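Local coordinates for protein pseudopodium-enriched atypical kinase 1 (Homo sapiens, PDB 6BHC) that is classed as a pseudokinase, keeps a protein kinase fold with an unusual catalytic cleft, forms kinase-fold dimers and probably signals without ordinary kinase catalysis, at residues A126-P129 against N130-P134; L185-C188 against S189-H193; R178-C181 against L182-Q186. The protein carries 1 engineered substitution. All blocks are in the same frame, centred on the assembly; numbering follows the deposited sequence.

Overall arrangement
Contact 1 lies at the edge of the chain, its centre about 31 Å from the chain centre. Contacts 2 and 3 are buried, at about 5 and 7 Å. These two share L185 and Q186 and follow one another along helix 173-194, with their centres about 11 Å apart. The centre of contact 1 is about 33 Å from that of contact 2 and 35 Å from that of contact 3. The chemistry follows the place. In the helix, each main-chain bond spans four residues and aliphatic side chains face other helices. At 126-134, one main-chain bond closes a turn at the end of a strand, with one flank packed inward and R131 exposed.

Contact 1. Residues A126-P129 against N130-P134; sequences AEVP and NRLLP
L132 CD1 meets V128 and P129 at once, 3.8 Å from V128 CG1 and 4.0 Å from P129 CD. The V128 and L132 side chains cross at about a right angle; those of P129 and L132 lie side by side. V128 can offer CG1 because this methyl is anti to its backbone N (chi1 -174°). A backbone bond also joins P129 and L132: L132 N donates to P129 O at 3.2 Å, with the donor above the carbonyl plane. R131 CG lies 3.9 Å from P129 CB, set between its own backbone N and carbonyl carbon (chi1 56°). The exposed, extended chain then carries R131 NE past the same proline carbon. The N130 amide stays close to the strand end, OD1 3.8 Å from P129 C, and its ND2 donates to K141 O. Further out, L132 O accepts from Y74 OH, while V128 and L133 touch I90 on strand 85-91. V128 also pairs its backbone with R143. The P129-L132 bond, with helical phi and psi at N130 and R131, makes a type I beta turn. It starts the loop joining strands 123-128 and 143-150, the beta4-beta5 connection of the kinase N-lobe.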
loop_
_atom_site.group_PDB
_atom_site.type_symbol
_atom_site.label_atom_id
_atom_site.label_comp_id
_atom_site.label_asym_id
_atom_site.label_seq_id
_atom_site.Cartn_x
_atom_site.Cartn_y
_atom_site.Cartn_z
ATOM N N ALA A 126 -26.939 38.938 9.897
ATOM C CA ALA A 126 -26.836 39.010 11.347
ATOM C C ALA A 126 -26.233 40.346 11.750
ATOM O O ALA A 126 -25.398 40.908 11.035
ATOM C CB ALA A 126 -25.990 37.862 11.908
ATOM N N GLU A 127 -26.662 40.842 12.909
ATOM C CA GLU A 127 -26.077 42.036 13.508
ATOM C C GLU A 127 -24.801 41.634 14.238
ATOM O O GLU A 127 -24.847 40.900 15.229
ATOM C CB GLU A 127 -27.069 42.704 14.456
ATOM C CG GLU A 127 -28.308 43.259 13.775
ATOM C CD GLU A 127 -29.279 43.891 14.754
ATOM O OE1 GLU A 127 -29.119 43.679 15.974
ATOM O OE2 GLU A 127 -30.199 44.604 14.305
ATOM N N VAL A 128 -23.661 42.109 13.747
ATOM C CA VAL A 128 -22.360 41.721 14.284
ATOM C C VAL A 128 -21.775 42.897 15.058
ATOM O O VAL A 128 -21.841 44.040 14.581
ATOM C CB VAL A 128 -21.412 41.265 13.161
ATOM C CG1 VAL A 128 -20.106 40.732 13.733
ATOM C CG2 VAL A 128 -22.084 40.214 12.294
ATOM N N PRO A 129 -21.215 42.675 16.248
ATOM C CA PRO A 129 -20.562 43.773 16.970
ATOM C C PRO A 129 -19.383 44.331 16.186
ATOM O O PRO A 129 -18.641 43.594 15.533
ATOM C CB PRO A 129 -20.105 43.117 18.278
ATOM C CG PRO A 129 -20.983 41.921 18.433
ATOM C CD PRO A 129 -21.262 41.437 17.045
ATOM N N ASN A 130 -19.213 45.653 16.264
ATOM C CA ASN A 130 -18.132 46.314 15.544
ATOM C C ASN A 130 -16.758 45.910 16.061
ATOM O O ASN A 130 -15.778 46.003 15.312
ATOM C CB ASN A 130 -18.291 47.835 15.632
ATOM C CG ASN A 130 -19.489 48.345 14.856
ATOM O OD1 ASN A 130 -20.352 47.571 14.440
ATOM N ND2 ASN A 130 -19.546 49.656 14.659
ATOM N N ARG A 131 -16.659 45.466 17.317
ATOM C CA ARG A 131 -15.367 45.073 17.864
ATOM C C ARG A 131 -14.774 43.871 17.140
ATOM O O ARG A 131 -13.554 43.677 17.176
ATOM C CB ARG A 131 -15.499 44.776 19.355
ATOM C CG ARG A 131 -16.537 43.717 19.682
ATOM C CD ARG A 131 -16.607 43.455 21.176
ATOM N NE ARG A 131 -17.607 42.442 21.502
ATOM C CZ ARG A 131 -17.375 41.133 21.486
ATOM N NH1 ARG A 131 -16.173 40.674 21.162
ATOM N NH2 ARG A 131 -18.344 40.281 21.794
ATOM N N LEU A 132 -15.605 43.063 16.478
ATOM C CA LEU A 132 -15.102 41.923 15.722
ATOM C C LEU A 132 -14.567 42.336 14.359
ATOM O O LEU A 132 -13.668 41.677 13.823
ATOM C CB LEU A 132 -16.205 40.876 15.554
ATOM C CG LEU A 132 -16.755 40.243 16.833
ATOM C CD1 LEU A 132 -17.942 39.348 16.509
ATOM C CD2 LEU A 132 -15.656 39.465 17.541
ATOM N N LEU A 133 -15.094 43.417 13.791
ATOM C CA LEU A 133 -14.703 43.855 12.459
ATOM C C LEU A 133 -13.545 44.837 12.558
ATOM O O LEU A 133 -13.679 45.870 13.229
ATOM C CB LEU A 133 -15.872 44.508 11.748
ATOM C CG LEU A 133 -17.143 43.663 11.701
ATOM C CD1 LEU A 133 -18.268 44.442 11.052
ATOM C CD2 LEU A 133 -16.885 42.362 10.961
ATOM N N PRO A 134 -12.404 44.564 11.921
ATOM C CA PRO A 134 -11.291 45.522 11.989
ATOM C C PRO A 134 -11.569 46.819 11.251
ATOM O O PRO A 134 -11.005 47.856 11.620
ATOM C CB PRO A 134 -10.123 44.752 11.352
ATOM C CG PRO A 134 -10.540 43.312 11.373
ATOM C CD PRO A 134 -12.027 43.318 11.237
#

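Contact 2. Residues L185-C188 against S189-H193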
loop_
_atom_site.group_PDB
_atom_site.type_symbol
_atom_site.label_atom_id
_atom_site.label_comp_id
_atom_site.label_asym_id
_atom_site.label_seq_id
_atom_site.Cartn_x
_atom_site.Cartn_y
_atom_site.Cartn_z
ATOM N N LEU A 185 0.510 24.836 -7.857
ATOM C CA LEU A 185 -0.104 23.673 -8.489
ATOM C C LEU A 185 -1.555 23.510 -8.051
ATOM O O LEU A 185 -2.426 23.191 -8.869
ATOM C CB LEU A 185 0.701 22.416 -8.162
ATOM C CG LEU A 185 0.228 21.121 -8.820
ATOM C CD1 LEU A 185 0.262 21.268 -10.326
ATOM C CD2 LEU A 185 1.084 19.946 -8.376
ATOM N N GLN A 186 -1.834 23.722 -6.763
ATOM C CA GLN A 186 -3.213 23.644 -6.289
ATOM C C GLN A 186 -4.058 24.775 -6.864
ATOM O O GLN A 186 -5.241 24.579 -7.165
ATOM C CB GLN A 186 -3.248 23.675 -4.764
ATOM C CG GLN A 186 -2.507 22.530 -4.101
ATOM C CD GLN A 186 -2.585 22.593 -2.592
ATOM O OE1 GLN A 186 -3.661 22.475 -2.006
ATOM N NE2 GLN A 186 -1.441 22.792 -1.952
ATOM N N LEU A 187 -3.470 25.964 -7.020
ATOM C CA LEU A 187 -4.194 27.077 -7.623
ATOM C C LEU A 187 -4.593 26.753 -9.055
ATOM O O LEU A 187 -5.736 26.992 -9.464
ATOM C CB LEU A 187 -3.343 28.347 -7.577
ATOM C CG LEU A 187 -3.926 29.567 -8.297
ATOM C CD1 LEU A 187 -5.259 29.975 -7.686
ATOM C CD2 LEU A 187 -2.946 30.732 -8.277
ATOM N N CYS A 188 -3.660 26.203 -9.837
ATOM C CA CYS A 188 -3.975 25.837 -11.213
ATOM C C CYS A 188 -5.077 24.788 -11.267
ATOM O O CYS A 188 -5.927 24.817 -12.165
ATOM C CB CYS A 188 -2.715 25.345 -11.926
ATOM S SG CYS A 188 -1.458 26.632 -12.134
ATOM N N SER A 189 -5.087 23.860 -10.307
ATOM C CA SER A 189 -6.139 22.850 -10.264
ATOM C C SER A 189 -7.507 23.494 -10.067
ATOM O O SER A 189 -8.472 23.151 -10.759
ATOM C CB SER A 189 -5.852 21.839 -9.154
ATOM O OG SER A 189 -4.642 21.144 -9.401
ATOM N N GLY A 190 -7.606 24.435 -9.127
ATOM C CA GLY A 190 -8.874 25.112 -8.906
ATOM C C GLY A 190 -9.280 25.989 -10.074
ATOM O O GLY A 190 -10.462 26.070 -10.417
ATOM N N LEU A 191 -8.309 26.659 -10.702
ATOM C CA LEU A 191 -8.616 27.469 -11.877
ATOM C C LEU A 191 -9.017 26.595 -13.058
ATOM O O LEU A 191 -9.880 26.979 -13.855
ATOM C CB LEU A 191 -7.420 28.348 -12.241
ATOM C CG LEU A 191 -7.061 29.452 -11.244
ATOM C CD1 LEU A 191 -5.830 30.212 -11.710
ATOM C CD2 LEU A 191 -8.238 30.398 -11.042
ATOM N N GLU A 192 -8.401 25.418 -13.187
ATOM C CA GLU A 192 -8.803 24.479 -14.229
ATOM C C GLU A 192 -10.235 24.003 -14.016
ATOM O O GLU A 192 -10.931 23.668 -14.981
ATOM C CB GLU A 192 -7.836 23.294 -14.252
ATOM C CG GLU A 192 -7.998 22.354 -15.434
ATOM C CD GLU A 192 -7.036 21.178 -15.374
ATOM O OE1 GLU A 192 -6.686 20.750 -14.253
ATOM O OE2 GLU A 192 -6.627 20.688 -16.448
ATOM N N HIS A 193 -10.692 23.973 -12.762
ATOM C CA HIS A 193 -12.069 23.605 -12.457
ATOM C C HIS A 193 -13.065 24.646 -12.951
ATOM O O HIS A 193 -14.225 24.305 -13.204
ATOM C CB HIS A 193 -12.223 23.404 -10.946
ATOM C CG HIS A 193 -13.540 22.823 -10.536
ATOM N ND1 HIS A 193 -13.875 21.505 -10.761
ATOM C CD2 HIS A 193 -14.599 23.378 -9.901
ATOM C CE1 HIS A 193 -15.087 21.275 -10.288
ATOM N NE2 HIS A 193 -15.548 22.394 -9.760
#
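L191 folds back over L187, one helical turn earlier. L191 CB lies 3.5 Å from L187 O, and L191 CG 3.3 Å from it. CG sits anti to the L191 carbonyl carbon (chi1 -67°), which swings the branch back toward L187. At the tip, L191 CD1 reaches L187 CG at 4.0 Å, and the two leucines cross obliquely. The L187 carbonyl is used as well: L191 N donates to L187 O at 2.9 Å, nearly along the C=O axis. An alanine at L191 is likely to leave the L187 branch without this neighbour and open a gap facing helix 277-289, where L191 touches D278 and T282. The next bond along, E192 N to C188 O, measures 2.7 Å. Beyond CG the E192 chain is extended, and its carboxylate bonds to S344 OG and forms a salt bridge with K347. S189 N donates to L185 O at 3.1 Å. S189 has two conformers, so a second bond to that oxygen from OG is tentative. The successive i to i+4 bonds are those of an alpha helix, which sets L187 and L191 one turn apart on the same face, here the largely buried alphaE helix of the kinase C-lobe.

Contact 3. Residues R178-C181 against L182-Q186; sequences RQVC and LLLLQ
L182, the residue most buried by the contact before C181 and V180, leans back on R178 O and Q179 O. L182 CB lies 3.6 Å from Q179 O, and L182 CG 3.7 Å from R178 O. CG stands anti to the L182 carbonyl carbon (chi1 -81°), which sends the branch toward R178. That same R178 O accepts from L182 N at 3.0 Å, so L182 approaches it with both backbone and side chain. L182 also touches E407 of helix 406-417. E407 is the salt-bridge partner of R178 NH2, while R178 NH1 bonds to Y321 OH and L354 O. C181 O takes L185 N at 2.8 Å, and the C181 side chain faces Y321 and L354. V180 and L184 lie side by side and point the same way, with V180 CG1 3.8 Å from L184 CD1. The backbone joins the same two residues: L184 N donates to V180 O at 2.9 Å in a fairly straight bond (164° at the hydrogen). Both residues reach M289 of helix 277-289, and L184 also meets L350 of helix 343-354. The helix packs on 277-289 and 343-354, as alphaE does in the kinase C-lobe; helix 406-417 is probably an addition to that fold.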
loop_
_atom_site.group_PDB
_atom_site.type_symbol
_atom_site.label_atom_id
_atom_site.label_comp_id
_atom_site.label_asym_id
_atom_site.label_seq_id
_atom_site.Cartn_x
_atom_site.Cartn_y
_atom_site.Cartn_z
ATOM N N ARG A 178 9.990 25.305 -3.306
ATOM C CA ARG A 178 9.226 24.100 -3.613
ATOM C C ARG A 178 7.804 24.206 -3.074
ATOM O O ARG A 178 6.850 23.795 -3.745
ATOM C CB ARG A 178 9.926 22.861 -3.054
ATOM C CG ARG A 178 9.206 21.560 -3.394
ATOM C CD ARG A 178 9.994 20.323 -2.984
ATOM N NE ARG A 178 9.287 19.104 -3.368
ATOM C CZ ARG A 178 9.429 18.492 -4.539
ATOM N NH1 ARG A 178 10.263 18.978 -5.449
ATOM N NH2 ARG A 178 8.741 17.391 -4.804
ATOM N N GLN A 179 7.642 24.756 -1.865
ATOM C CA GLN A 179 6.300 25.008 -1.344
ATOM C C GLN A 179 5.528 25.964 -2.241
ATOM O O GLN A 179 4.306 25.833 -2.381
ATOM C CB GLN A 179 6.371 25.575 0.075
ATOM C CG GLN A 179 7.042 24.675 1.097
ATOM C CD GLN A 179 7.039 25.286 2.487
ATOM O OE1 GLN A 179 5.993 25.397 3.125
ATOM N NE2 GLN A 179 8.211 25.695 2.956
ATOM N N VAL A 180 6.218 26.932 -2.849
ATOM C CA VAL A 180 5.559 27.843 -3.779
ATOM C C VAL A 180 5.005 27.076 -4.972
ATOM O O VAL A 180 3.863 27.295 -5.392
ATOM C CB VAL A 180 6.531 28.958 -4.210
ATOM C CG1 VAL A 180 5.966 29.737 -5.388
ATOM C CG2 VAL A 180 6.809 29.891 -3.044
ATOM N N CYS A 181 5.796 26.148 -5.523
ATOM C CA CYS A 181 5.314 25.335 -6.637
ATOM C C CYS A 181 4.113 24.491 -6.229
ATOM O O CYS A 181 3.181 24.304 -7.020
ATOM C CB CYS A 181 6.437 24.442 -7.167
ATOM S SG CYS A 181 7.784 25.324 -7.994
ATOM N N LEU A 182 4.115 23.972 -4.999
ATOM C CA LEU A 182 3.002 23.142 -4.547
ATOM C C LEU A 182 1.733 23.965 -4.367
ATOM O O LEU A 182 0.634 23.494 -4.684
ATOM C CB LEU A 182 3.373 22.428 -3.249
ATOM C CG LEU A 182 4.217 21.164 -3.419
ATOM C CD1 LEU A 182 4.732 20.673 -2.076
ATOM C CD2 LEU A 182 3.406 20.077 -4.115
ATOM N N LEU A 183 1.857 25.192 -3.858
ATOM C CA LEU A 183 0.689 26.059 -3.747
ATOM C C LEU A 183 0.196 26.493 -5.122
ATOM O O LEU A 183 -1.015 26.520 -5.373
ATOM C CB LEU A 183 1.012 27.277 -2.883
ATOM C CG LEU A 183 1.352 26.989 -1.420
ATOM C CD1 LEU A 183 1.530 28.286 -0.643
ATOM C CD2 LEU A 183 0.283 26.115 -0.780
ATOM N N LEU A 184 1.118 26.832 -6.025
ATOM C CA LEU A 184 0.721 27.222 -7.374
ATOM C C LEU A 184 0.066 26.068 -8.117
ATOM O O LEU A 184 -0.845 26.288 -8.926
ATOM C CB LEU A 184 1.935 27.736 -8.150
ATOM C CG LEU A 184 2.516 29.086 -7.715
ATOM C CD1 LEU A 184 3.808 29.384 -8.465
ATOM C CD2 LEU A 184 1.503 30.201 -7.925
ATOM N N LEU A 185 0.510 24.836 -7.857
ATOM C CA LEU A 185 -0.104 23.673 -8.489
ATOM C C LEU A 185 -1.555 23.510 -8.051
ATOM O O LEU A 185 -2.426 23.191 -8.869
ATOM C CB LEU A 185 0.701 22.416 -8.162
ATOM C CG LEU A 185 0.228 21.121 -8.820
ATOM C CD1 LEU A 185 0.262 21.268 -10.326
ATOM C CD2 LEU A 185 1.084 19.946 -8.376
ATOM N N GLN A 186 -1.834 23.722 -6.763
ATOM C CA GLN A 186 -3.213 23.644 -6.289
ATOM C C GLN A 186 -4.058 24.775 -6.864
ATOM O O GLN A 186 -5.241 24.579 -7.165
ATOM C CB GLN A 186 -3.248 23.675 -4.764
ATOM C CG GLN A 186 -2.507 22.530 -4.101
ATOM C CD GLN A 186 -2.585 22.593 -2.592
ATOM O OE1 GLN A 186 -3.661 22.475 -2.006
ATOM N NE2 GLN A 186 -1.441 22.792 -1.952
#